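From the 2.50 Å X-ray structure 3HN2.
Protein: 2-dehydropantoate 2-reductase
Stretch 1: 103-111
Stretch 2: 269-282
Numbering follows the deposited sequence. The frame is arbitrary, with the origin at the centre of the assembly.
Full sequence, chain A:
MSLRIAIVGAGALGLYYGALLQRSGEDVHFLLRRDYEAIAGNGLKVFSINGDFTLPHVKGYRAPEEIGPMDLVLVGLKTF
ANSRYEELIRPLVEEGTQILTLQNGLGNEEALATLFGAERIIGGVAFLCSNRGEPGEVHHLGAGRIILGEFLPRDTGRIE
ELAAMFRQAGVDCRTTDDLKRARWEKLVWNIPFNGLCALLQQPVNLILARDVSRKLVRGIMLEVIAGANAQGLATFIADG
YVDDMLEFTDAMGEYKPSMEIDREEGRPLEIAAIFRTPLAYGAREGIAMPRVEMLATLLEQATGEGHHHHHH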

# COMPACT_ATOMS: atom_id res chain seq x y z
N GLN A 103 -18.55 6.15 9.28
CA GLN A 103 -19.01 6.09 7.90
C GLN A 103 -18.26 7.05 6.99
O GLN A 103 -17.47 7.87 7.44
CB GLN A 103 -20.52 6.32 7.84
CG GLN A 103 -21.12 6.68 9.20
CD GLN A 103 -22.54 7.20 9.13
OE1 GLN A 103 -22.82 8.31 9.56
NE2 GLN A 103 -23.44 6.39 8.58
N ASN A 104 -18.53 6.95 5.69
CA ASN A 104 -17.75 7.65 4.67
C ASN A 104 -18.31 9.01 4.27
O ASN A 104 -19.51 9.26 4.35
CB ASN A 104 -17.60 6.76 3.43
CG ASN A 104 -16.79 5.52 3.70
OD1 ASN A 104 -16.15 5.39 4.75
ND2 ASN A 104 -16.79 4.59 2.75
N GLY A 105 -17.41 9.89 3.84
CA GLY A 105 -17.79 11.19 3.32
C GLY A 105 -17.97 12.21 4.41
O GLY A 105 -17.38 12.10 5.48
N LEU A 106 -18.81 13.20 4.14
CA LEU A 106 -19.01 14.31 5.05
C LEU A 106 -20.43 14.39 5.58
O LEU A 106 -21.29 13.57 5.24
CB LEU A 106 -18.69 15.61 4.34
CG LEU A 106 -17.28 15.93 3.89
CD1 LEU A 106 -17.30 17.32 3.28
CD2 LEU A 106 -16.26 15.87 5.01
N GLY A 107 -20.66 15.39 6.43
CA GLY A 107 -22.00 15.71 6.90
C GLY A 107 -22.50 14.84 8.03
O GLY A 107 -23.42 15.24 8.74
N ASN A 108 -21.90 13.67 8.18
CA ASN A 108 -22.31 12.66 9.15
C ASN A 108 -22.17 13.16 10.58
O ASN A 108 -23.11 13.05 11.38
CB ASN A 108 -21.52 11.37 8.96
CG ASN A 108 -21.61 10.82 7.54
OD1 ASN A 108 -22.66 10.90 6.90
ND2 ASN A 108 -20.52 10.27 7.05
N GLU A 109 -21.01 13.75 10.88
CA GLU A 109 -20.76 14.33 12.20
C GLU A 109 -21.78 15.41 12.54
O GLU A 109 -22.29 15.45 13.65
CB GLU A 109 -19.34 14.90 12.29
CG GLU A 109 -18.25 13.86 12.51
CD GLU A 109 -17.67 13.28 11.21
OE1 GLU A 109 -18.01 13.74 10.09
OE2 GLU A 109 -16.84 12.36 11.31
N GLU A 110 -22.07 16.26 11.56
CA GLU A 110 -22.91 17.44 11.72
C GLU A 110 -24.39 17.10 11.82
O GLU A 110 -25.13 17.77 12.55
CB GLU A 110 -22.67 18.41 10.56
CG GLU A 110 -21.25 18.99 10.48
CD GLU A 110 -20.27 18.16 9.63
OE1 GLU A 110 -19.32 18.75 9.07
OE2 GLU A 110 -20.45 16.93 9.51
N ALA A 111 -24.82 16.07 11.09
CA ALA A 111 -26.21 15.62 11.09
C ALA A 111 -26.59 15.11 12.47
O ALA A 111 -27.59 15.56 13.05
CB ALA A 111 -26.43 14.53 10.05
N LEU A 269 -25.35 3.45 -4.00
CA LEU A 269 -24.02 4.01 -3.78
C LEU A 269 -24.06 5.25 -2.90
O LEU A 269 -25.07 5.96 -2.85
CB LEU A 269 -23.35 4.32 -5.12
CG LEU A 269 -23.36 3.22 -6.19
CD1 LEU A 269 -22.64 3.67 -7.44
CD2 LEU A 269 -22.74 1.93 -5.68
N GLU A 270 -22.95 5.51 -2.21
CA GLU A 270 -22.84 6.64 -1.30
C GLU A 270 -22.38 7.92 -2.01
O GLU A 270 -21.44 8.58 -1.56
CB GLU A 270 -21.88 6.30 -0.15
CG GLU A 270 -22.14 4.97 0.56
CD GLU A 270 -21.33 4.82 1.85
OE1 GLU A 270 -21.70 5.46 2.87
OE2 GLU A 270 -20.34 4.06 1.85
N ILE A 271 -23.04 8.26 -3.12
CA ILE A 271 -22.68 9.44 -3.92
C ILE A 271 -22.88 10.73 -3.12
O ILE A 271 -22.02 11.61 -3.14
CB ILE A 271 -23.53 9.55 -5.23
CG1 ILE A 271 -23.47 8.25 -6.04
CG2 ILE A 271 -23.11 10.77 -6.08
CD1 ILE A 271 -22.14 7.99 -6.73
N ALA A 272 -24.00 10.81 -2.40
CA ALA A 272 -24.38 12.01 -1.65
C ALA A 272 -23.28 12.47 -0.70
O ALA A 272 -22.78 13.59 -0.82
CB ALA A 272 -25.68 11.79 -0.92
N ALA A 273 -22.85 11.58 0.19
CA ALA A 273 -21.83 11.90 1.20
C ALA A 273 -20.40 12.03 0.66
O ALA A 273 -19.67 12.94 1.07
CB ALA A 273 -21.88 10.89 2.33
N ILE A 274 -20.00 11.14 -0.24
CA ILE A 274 -18.64 11.17 -0.79
C ILE A 274 -18.44 12.33 -1.80
O ILE A 274 -17.39 12.98 -1.79
CB ILE A 274 -18.22 9.79 -1.39
CG1 ILE A 274 -18.23 8.71 -0.31
CG2 ILE A 274 -16.83 9.85 -2.03
CD1 ILE A 274 -18.30 7.29 -0.85
N PHE A 275 -19.44 12.59 -2.63
CA PHE A 275 -19.29 13.53 -3.75
C PHE A 275 -20.11 14.81 -3.64
O PHE A 275 -19.55 15.91 -3.74
CB PHE A 275 -19.64 12.85 -5.07
CG PHE A 275 -18.68 11.79 -5.50
CD1 PHE A 275 -17.62 12.10 -6.34
CD2 PHE A 275 -18.85 10.47 -5.09
CE1 PHE A 275 -16.74 11.12 -6.77
CE2 PHE A 275 -17.96 9.48 -5.51
CZ PHE A 275 -16.90 9.81 -6.34
N ARG A 276 -21.42 14.69 -3.46
CA ARG A 276 -22.31 15.86 -3.56
C ARG A 276 -22.18 16.82 -2.38
O ARG A 276 -22.27 18.04 -2.56
CB ARG A 276 -23.76 15.46 -3.82
CG ARG A 276 -24.02 14.94 -5.24
CD ARG A 276 -23.85 16.05 -6.28
NE ARG A 276 -23.98 15.57 -7.66
CZ ARG A 276 -23.59 16.26 -8.73
NH1 ARG A 276 -23.06 17.46 -8.57
NH2 ARG A 276 -23.73 15.75 -9.95
N THR A 277 -21.95 16.27 -1.19
CA THR A 277 -21.69 17.06 0.03
C THR A 277 -20.36 17.85 -0.02
O THR A 277 -20.38 19.05 0.26
CB THR A 277 -21.80 16.20 1.34
OG1 THR A 277 -23.05 15.50 1.36
CG2 THR A 277 -21.70 17.06 2.57
N PRO A 278 -19.22 17.19 -0.35
CA PRO A 278 -18.01 17.99 -0.57
C PRO A 278 -18.12 19.04 -1.67
O PRO A 278 -17.64 20.16 -1.48
CB PRO A 278 -16.96 16.94 -0.93
CG PRO A 278 -17.40 15.76 -0.20
CD PRO A 278 -18.89 15.76 -0.43
N LEU A 279 -18.74 18.68 -2.80
CA LEU A 279 -18.97 19.63 -3.89
C LEU A 279 -19.81 20.80 -3.41
O LEU A 279 -19.50 21.95 -3.74
CB LEU A 279 -19.63 18.95 -5.11
CG LEU A 279 -18.73 18.20 -6.09
CD1 LEU A 279 -19.53 17.24 -6.96
CD2 LEU A 279 -17.93 19.16 -6.95
N ALA A 280 -20.84 20.51 -2.61
CA ALA A 280 -21.61 21.54 -1.89
C ALA A 280 -20.71 22.43 -1.04
O ALA A 280 -20.78 23.65 -1.16
CB ALA A 280 -22.71 20.91 -1.03
N TYR A 281 -19.87 21.81 -0.22
CA TYR A 281 -18.95 22.53 0.67
C TYR A 281 -17.95 23.43 -0.06
O TYR A 281 -17.60 24.50 0.44
CB TYR A 281 -18.21 21.57 1.61
CG TYR A 281 -18.91 21.33 2.93
CD1 TYR A 281 -18.93 22.32 3.92
CD2 TYR A 281 -19.54 20.12 3.20
CE1 TYR A 281 -19.58 22.10 5.14
CE2 TYR A 281 -20.18 19.89 4.41
CZ TYR A 281 -20.20 20.88 5.37
OH TYR A 281 -20.84 20.65 6.57
N GLY A 282 -17.51 22.99 -1.23
CA GLY A 282 -16.61 23.79 -2.06
C GLY A 282 -17.31 24.93 -2.77
O GLY A 282 -16.73 26.01 -2.93

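Leu106, Asn104 and Tyr281 have the three largest covered areas in the contact between the loop of stretch 1 and the helix of stretch 2, together nearly half of the 428 Å² buried on both sides. Leu106 has the largest covered area. Its backbone makes the one hydrogen bond between the stretches, from Leu106 N to Ala273 O at 3.2 Å with an N-H...O angle of 158°. Thr277 N, the regular alpha-helical donor to Ala273 O, bonds to Ala272 O (2.8 Å) in the wider pi-type turn at 272-276, and Pro278 N, one residue further on, has no hydrogen to give; Ala273 O is left open to Leu106 N. The helix is kinked at Pro278, where no bond runs back from the nitrogen to the turn before. Thr277 OG1 adds a second bond to the same Ala272 O at 2.9 Å. The CA-to-CB bond of Leu106 points toward the helix, and the side chain, in the m,t rotamer, reaches Thr277, Pro278 and Tyr281. Leu106 CB is 3.8 Å from Thr277 CG2, while Leu106 CD1 packs 3.8 Å from Pro278 CG and 3.6 Å from Tyr281 CD2, so one methyl touches both rings.

Asn104 covers the N-terminal end of the contact. Its carbonyl atom Asn104 O sits 3.5 Å from Ala273 CB and also accepts a 3.1 Å hydrogen bond from Asn108 ND2, which ties the loop to the first turn of its own helix. Asn104 CB approaches Ile274 CG1 at 4.3 Å, and Asn104 ND2 lies 3.7 Å from Glu270 OE2.

Between Asn104 and Leu106 the CA atoms of the two stretches come closest, Gly105 CA to Ile274 CA at 4.2 Å. Gly105 CA also makes a CA-H...O contact with Ala273 O at 3.4 Å, so this carbonyl meets two successive residues of the loop. An ideal CB on Gly105 would fall 2.4 Å from Ala273 O and 2.9 Å from Ile274 N, both clashes; its positive phi of 85° favours glycine as well. Gly107, with phi 81°, is at the N-cap position of the helix that follows, and Ala111 N bonds to Gly107 O at 2.9 Å.

Tyr281 closes the far end, its CA-to-CB bond directed toward stretch 1 and its chi1 of -91° lying between wells. The ring meets Leu106 CD1 obliquely. Beyond the leucine, Tyr281 OH comes within 3.5 Å of Glu110 OE1, extending the contact from the loop onto the first turn of the stretch 1 helix.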